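Local coordinates for protein dihydrofolate reductase (Moritella profunda, PDB 3IA5) that probably catalyses the NADPH-dependent reduction of 7,8-dihydrofolate to 5,6,7,8-tetrahydrofolate, a step needed for glycine, purine and DNA-precursor synthesis, at residues A[139-144]-A[153-158]; A[23-28]-A[115-120]. All blocks are in the same frame, centred on the assembly; numbering follows the deposited sequence.

In the fold
Both contacts reach the main sheet, where strands 111-117 and 153-160 are neighbours, and their centres lie 11 Å apart. Contact 1 is the C-terminal hairpin at the sheet's margin; contact 2 sets the approach to helix 27-36 against the end of strand 111-117. A probable hydrogen bond from H116 N to R154 O (2.7 Å) ties them together, and Y153 of contact 1 packs against contact 2, its CD1 3.6 Å from CD1 of L25. Contact 2 is the one beside the cofactor site: the E28 side chain comes within about 3 Å of those of A8 and M21, which bind NADP(+), while the Y153 side chain stays about 8 Å from that of A8.

Contact 1: residues A[139-144]-A[153-158]; sequences EHESYA and YRFSLL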
loop_
_atom_site.group_PDB
_atom_site.type_symbol
_atom_site.label_atom_id
_atom_site.label_comp_id
_atom_site.label_asym_id
_atom_site.label_seq_id
_atom_site.Cartn_x
_atom_site.Cartn_y
_atom_site.Cartn_z
ATOM N N GLU A 139 -2.596 2.236 16.302
ATOM C CA GLU A 139 -3.389 3.439 16.211
ATOM C C GLU A 139 -4.535 3.311 15.228
ATOM O O GLU A 139 -4.519 2.460 14.306
ATOM C CB GLU A 139 -2.508 4.628 15.817
ATOM C CG GLU A 139 -2.120 4.632 14.353
ATOM C CD GLU A 139 -1.769 6.018 13.837
ATOM O OE1 GLU A 139 -2.681 6.825 13.580
ATOM O OE2 GLU A 139 -0.574 6.296 13.664
ATOM N N HIS A 140 -5.522 4.178 15.412
ATOM C CA HIS A 140 -6.580 4.335 14.410
ATOM C C HIS A 140 -7.125 5.743 14.403
ATOM O O HIS A 140 -7.008 6.468 15.394
ATOM C CB HIS A 140 -7.708 3.316 14.612
ATOM C CG HIS A 140 -8.483 3.511 15.877
ATOM N ND1 HIS A 140 -8.146 2.893 17.063
ATOM C CD2 HIS A 140 -9.587 4.252 16.143
ATOM C CE1 HIS A 140 -9.000 3.248 17.998
ATOM N NE2 HIS A 140 -9.894 4.062 17.463
ATOM N N GLU A 141 -7.666 6.136 13.262
ATOM C CA GLU A 141 -8.309 7.436 13.075
ATOM C C GLU A 141 -9.602 7.165 12.277
ATOM O O GLU A 141 -9.554 6.590 11.185
ATOM C CB GLU A 141 -7.387 8.385 12.283
ATOM C CG GLU A 141 -5.908 8.278 12.740
ATOM C CD GLU A 141 -4.838 8.668 11.696
ATOM O OE1 GLU A 141 -3.658 8.345 11.963
ATOM O OE2 GLU A 141 -5.136 9.297 10.646
ATOM N N SER A 142 -10.750 7.553 12.829
ATOM C CA SER A 142 -12.034 7.414 12.127
ATOM C C SER A 142 -12.462 8.706 11.469
ATOM O O SER A 142 -12.364 9.778 12.070
ATOM C CB SER A 142 -13.098 6.960 13.104
ATOM O OG SER A 142 -12.652 5.789 13.764
ATOM N N TYR A 143 -12.936 8.625 10.234
ATOM C CA TYR A 143 -13.364 9.822 9.513
ATOM C C TYR A 143 -14.799 9.717 9.016
ATOM O O TYR A 143 -15.213 8.664 8.494
ATOM C CB TYR A 143 -12.453 10.093 8.324
ATOM C CG TYR A 143 -10.993 10.307 8.676
ATOM C CD1 TYR A 143 -10.116 9.230 8.774
ATOM C CD2 TYR A 143 -10.485 11.595 8.880
ATOM C CE1 TYR A 143 -8.764 9.413 9.090
ATOM C CE2 TYR A 143 -9.125 11.799 9.208
ATOM C CZ TYR A 143 -8.281 10.703 9.314
ATOM O OH TYR A 143 -6.970 10.877 9.634
ATOM N N ALA A 144 -15.547 10.815 9.143
ATOM C CA ALA A 144 -16.918 10.876 8.644
ATOM C C ALA A 144 -16.908 11.207 7.165
ATOM O O ALA A 144 -16.067 11.972 6.709
ATOM C CB ALA A 144 -17.758 11.933 9.421
ATOM N N TYR A 153 -14.744 6.182 6.696
ATOM C CA TYR A 153 -13.544 5.352 6.586
ATOM C C TYR A 153 -12.760 5.475 7.889
ATOM O O TYR A 153 -12.867 6.483 8.617
ATOM C CB TYR A 153 -12.679 5.717 5.346
ATOM C CG TYR A 153 -12.405 7.203 5.250
ATOM C CD1 TYR A 153 -13.416 8.097 4.888
ATOM C CD2 TYR A 153 -11.159 7.721 5.592
ATOM C CE1 TYR A 153 -13.182 9.461 4.859
ATOM C CE2 TYR A 153 -10.920 9.081 5.562
ATOM C CZ TYR A 153 -11.938 9.952 5.196
ATOM O OH TYR A 153 -11.700 11.314 5.174
ATOM N N ARG A 154 -12.015 4.419 8.173
ATOM C CA ARG A 154 -11.135 4.338 9.319
ATOM C C ARG A 154 -9.696 3.875 8.934
ATOM O O ARG A 154 -9.502 2.810 8.316
ATOM C CB ARG A 154 -11.723 3.380 10.320
ATOM C CG ARG A 154 -10.897 3.168 11.565
ATOM C CD ARG A 154 -11.563 2.033 12.338
ATOM N NE ARG A 154 -10.642 1.331 13.218
ATOM C CZ ARG A 154 -10.746 1.364 14.530
ATOM N NH1 ARG A 154 -11.734 2.065 15.065
ATOM N NH2 ARG A 154 -9.891 0.696 15.292
ATOM N N PHE A 155 -8.710 4.698 9.287
ATOM C CA PHE A 155 -7.313 4.341 9.138
ATOM C C PHE A 155 -6.867 3.546 10.328
ATOM O O PHE A 155 -7.151 3.909 11.464
ATOM C CB PHE A 155 -6.391 5.562 9.042
ATOM C CG PHE A 155 -4.921 5.182 9.114
ATOM C CD1 PHE A 155 -4.254 4.700 7.975
ATOM C CD2 PHE A 155 -4.237 5.211 10.342
ATOM C CE1 PHE A 155 -2.896 4.296 8.062
ATOM C CE2 PHE A 155 -2.920 4.828 10.424
ATOM C CZ PHE A 155 -2.239 4.375 9.286
ATOM N N SER A 156 -6.127 2.474 10.064
ATOM C CA SER A 156 -5.619 1.606 11.107
ATOM C C SER A 156 -4.169 1.183 10.789
ATOM O O SER A 156 -3.827 0.897 9.643
ATOM C CB SER A 156 -6.529 0.397 11.310
ATOM O OG SER A 156 -5.880 -0.568 12.107
ATOM N N LEU A 157 -3.316 1.241 11.808
ATOM C CA LEU A 157 -1.947 0.739 11.740
ATOM C C LEU A 157 -1.848 -0.478 12.632
ATOM O O LEU A 157 -1.886 -0.362 13.846
ATOM C CB LEU A 157 -0.960 1.809 12.203
ATOM C CG LEU A 157 0.563 1.527 12.242
ATOM C CD1 LEU A 157 1.087 0.929 10.972
ATOM C CD2 LEU A 157 1.302 2.817 12.543
ATOM N N LEU A 158 -1.744 -1.644 12.007
ATOM C CA LEU A 158 -1.482 -2.904 12.679
ATOM C C LEU A 158 0.030 -3.254 12.768
ATOM O O LEU A 158 0.823 -3.046 11.811
ATOM C CB LEU A 158 -2.233 -4.016 11.951
ATOM C CG LEU A 158 -3.749 -3.822 11.752
ATOM C CD1 LEU A 158 -4.388 -5.041 11.069
ATOM C CD2 LEU A 158 -4.401 -3.574 13.118
HETATM O O HOH W 1 -14.212 12.741 5.154
#
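Y143 N gives Y153 O a hydrogen bond of 2.7 Å, and Y153 N answers to Y143 O, closing one hydrogen-bonded pair of an antiparallel hairpin. E141 and F155 form the next such pair, bonded both ways, and L157 N reaches E139 O. On the sheet face carrying the tyrosines, the Y143 and Y153 rings run nearly parallel, planes 9° apart, but are slid so far that they barely overlap. The Y143 hydroxyl donates to E141 OE2 at 2.6 Å, on the lone pair turned away from the other oxygen, which tethers the hydroxyl end of that ring. E139 OE1 comes to the edge of the F155 ring, 3.7 Å from CE2, its carboxylate almost perpendicular to the ring. Across the other face, the R154 guanidinium lies flat on the H140 imidazole, centres 3.7 Å apart. R154's chain, extended from CG to NE, delivers it there, and E137 holds it by a salt bridge. A water joins Y153 OH (2.9 Å) to A144 O, and Y153 packs on A27 and L31 of helix 27-36. An alanine in place of Y153 would probably leave this water without its phenol partner and open a gap between Y143 and the helix. Segment 153-158 lies in the sheet between 139-144 and strand 111-117, to which backbone hydrogen bonds join R154 with H116 and S156 with L114; E141 and Y143 also touch L31.

Contact 2: residues A[23-28]-A[115-120]; sequences WHLPAE and THIELT
I117 drives its CD1 methyl over one face of the W23 indole, 3.5 Å from the centroid of the five-membered ring and 23° off its normal, a CH-pi contact whose closest atom is W23 NE1. The methyl gets there because the isoleucine chain is stretched out: chi2 is 180°, and CG1 stands opposite the carbonyl carbon. W23 has CG tucked between its backbone N and carbonyl carbon (chi1 57°), a turn that brings the indole over I117 and beside L119. L119 adds its CD2 3.8 Å from W23 CE3, further along the indole, while L25 meets I117 tip to tip, CD2 to CD1 at 3.8 Å. T115 contributes only a distant methyl, CG2, near L25 CD2. The polar element belongs to the 23-28 side: W23 NE1 donates to E28 OE2 at 3.1 Å, almost straight, with the acceptor near the indole plane and on the syn side of the carboxylate. In E28, too, CG lies between the backbone N and the carbonyl carbon, and the chain then runs straight, carrying OE2 to the indole edge while I117 occupies a face; OE2 also lies 4.0 Å from I117 CD1. Both W23 and E28 touch A8 of strand 2-9. A tryptophan in the lead-in to the first long helix, bonded to an acid of its first turn, is found at the pterin pocket of bacterial dihydrofolate reductases, and this is probably the same pocket wall.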
loop_
_atom_site.group_PDB
_atom_site.type_symbol
_atom_site.label_atom_id
_atom_site.label_comp_id
_atom_site.label_asym_id
_atom_site.label_seq_id
_atom_site.Cartn_x
_atom_site.Cartn_y
_atom_site.Cartn_z
ATOM N N TRP A 23 -14.303 2.846 -6.110
ATOM C CA TRP A 23 -14.883 3.794 -5.162
ATOM C C TRP A 23 -14.232 5.143 -5.321
ATOM O O TRP A 23 -13.117 5.237 -5.860
ATOM C CB TRP A 23 -14.695 3.331 -3.707
ATOM C CG TRP A 23 -13.251 3.083 -3.277
ATOM C CD1 TRP A 23 -12.260 4.031 -3.075
ATOM C CD2 TRP A 23 -12.649 1.815 -2.993
ATOM N NE1 TRP A 23 -11.092 3.420 -2.674
ATOM C CE2 TRP A 23 -11.296 2.062 -2.622
ATOM C CE3 TRP A 23 -13.112 0.491 -3.018
ATOM C CZ2 TRP A 23 -10.407 1.025 -2.271
ATOM C CZ3 TRP A 23 -12.230 -0.537 -2.665
ATOM C CH2 TRP A 23 -10.892 -0.262 -2.300
ATOM N N HIS A 24 -14.936 6.176 -4.852
ATOM C CA HIS A 24 -14.386 7.525 -4.739
ATOM C C HIS A 24 -14.068 7.834 -3.289
ATOM O O HIS A 24 -14.937 7.709 -2.427
ATOM C CB HIS A 24 -15.376 8.570 -5.264
ATOM C CG HIS A 24 -15.697 8.408 -6.710
ATOM N ND1 HIS A 24 -14.780 8.666 -7.705
ATOM C CD2 HIS A 24 -16.825 7.991 -7.332
ATOM C CE1 HIS A 24 -15.329 8.419 -8.878
ATOM N NE2 HIS A 24 -16.568 8.000 -8.682
ATOM N N LEU A 25 -12.820 8.194 -3.015
ATOM C CA LEU A 25 -12.399 8.582 -1.667
ATOM C C LEU A 25 -11.049 9.300 -1.737
ATOM O O LEU A 25 -10.022 8.730 -1.393
ATOM C CB LEU A 25 -12.305 7.383 -0.716
ATOM C CG LEU A 25 -12.439 7.797 0.766
ATOM C CD1 LEU A 25 -13.871 7.614 1.305
ATOM C CD2 LEU A 25 -11.432 7.081 1.664
ATOM N N PRO A 26 -11.060 10.548 -2.211
ATOM C CA PRO A 26 -9.845 11.345 -2.425
ATOM C C PRO A 26 -9.057 11.476 -1.127
ATOM O O PRO A 26 -7.845 11.599 -1.184
ATOM C CB PRO A 26 -10.378 12.705 -2.880
ATOM C CG PRO A 26 -11.752 12.400 -3.467
ATOM C CD PRO A 26 -12.280 11.209 -2.709
ATOM N N ALA A 27 -9.720 11.376 0.018
ATOM C CA ALA A 27 -9.015 11.391 1.311
ATOM C C ALA A 27 -7.916 10.315 1.461
ATOM O O ALA A 27 -6.948 10.515 2.209
ATOM C CB ALA A 27 -10.009 11.260 2.452
ATOM N N GLU A 28 -8.092 9.168 0.792
ATOM C CA GLU A 28 -7.114 8.080 0.869
ATOM C C GLU A 28 -5.723 8.534 0.409
ATOM O O GLU A 28 -4.698 8.073 0.927
ATOM C CB GLU A 28 -7.568 6.830 0.063
ATOM C CG GLU A 28 -7.189 6.851 -1.406
ATOM C CD GLU A 28 -7.785 5.663 -2.189
ATOM O OE1 GLU A 28 -7.421 5.406 -3.359
ATOM O OE2 GLU A 28 -8.639 4.982 -1.630
ATOM N N THR A 115 -6.493 1.716 5.285
ATOM C CA THR A 115 -7.654 2.576 5.270
ATOM C C THR A 115 -8.871 1.709 4.962
ATOM O O THR A 115 -9.064 1.290 3.809
ATOM C CB THR A 115 -7.499 3.639 4.202
ATOM O OG1 THR A 115 -6.382 4.478 4.519
ATOM C CG2 THR A 115 -8.815 4.494 4.092
ATOM N N HIS A 116 -9.634 1.374 5.995
ATOM C CA HIS A 116 -10.853 0.586 5.825
ATOM C C HIS A 116 -11.964 1.549 5.390
ATOM O O HIS A 116 -12.378 2.409 6.188
ATOM C CB HIS A 116 -11.264 -0.120 7.130
ATOM C CG HIS A 116 -10.233 -1.085 7.685
ATOM N ND1 HIS A 116 -10.076 -2.372 7.208
ATOM C CD2 HIS A 116 -9.368 -0.972 8.728
ATOM C CE1 HIS A 116 -9.143 -3.001 7.909
ATOM N NE2 HIS A 116 -8.696 -2.176 8.836
ATOM N N ILE A 117 -12.402 1.441 4.134
ATOM C CA ILE A 117 -13.568 2.182 3.639
ATOM C C ILE A 117 -14.871 1.396 3.929
ATOM O O ILE A 117 -14.995 0.209 3.590
ATOM C CB ILE A 117 -13.405 2.505 2.162
ATOM C CG1 ILE A 117 -11.996 3.083 1.940
ATOM C CG2 ILE A 117 -14.493 3.468 1.655
ATOM C CD1 ILE A 117 -11.702 3.453 0.530
ATOM N N GLU A 118 -15.809 2.053 4.600
ATOM C CA GLU A 118 -17.044 1.401 5.069
ATOM C C GLU A 118 -18.010 1.262 3.896
ATOM O O GLU A 118 -18.876 2.121 3.664
ATOM C CB GLU A 118 -17.693 2.201 6.194
ATOM C CG GLU A 118 -18.939 1.519 6.798
ATOM C CD GLU A 118 -19.738 2.430 7.740
ATOM O OE1 GLU A 118 -19.905 3.635 7.442
ATOM O OE2 GLU A 118 -20.209 1.937 8.787
ATOM N N LEU A 119 -17.856 0.147 3.184
ATOM C CA LEU A 119 -18.406 -0.041 1.854
ATOM C C LEU A 119 -18.418 -1.526 1.503
ATOM O O LEU A 119 -17.383 -2.203 1.595
ATOM C CB LEU A 119 -17.492 0.678 0.845
ATOM C CG LEU A 119 -17.537 0.156 -0.575
ATOM C CD1 LEU A 119 -18.952 0.468 -1.131
ATOM C CD2 LEU A 119 -16.490 0.843 -1.399
ATOM N N THR A 120 -19.585 -2.012 1.100
ATOM C CA THR A 120 -19.721 -3.332 0.516
ATOM C C THR A 120 -19.792 -3.207 -1.008
ATOM O O THR A 120 -20.676 -2.527 -1.546
ATOM C CB THR A 120 -20.963 -4.063 1.037
ATOM O OG1 THR A 120 -20.757 -4.398 2.411
ATOM C CG2 THR A 120 -21.188 -5.336 0.240
#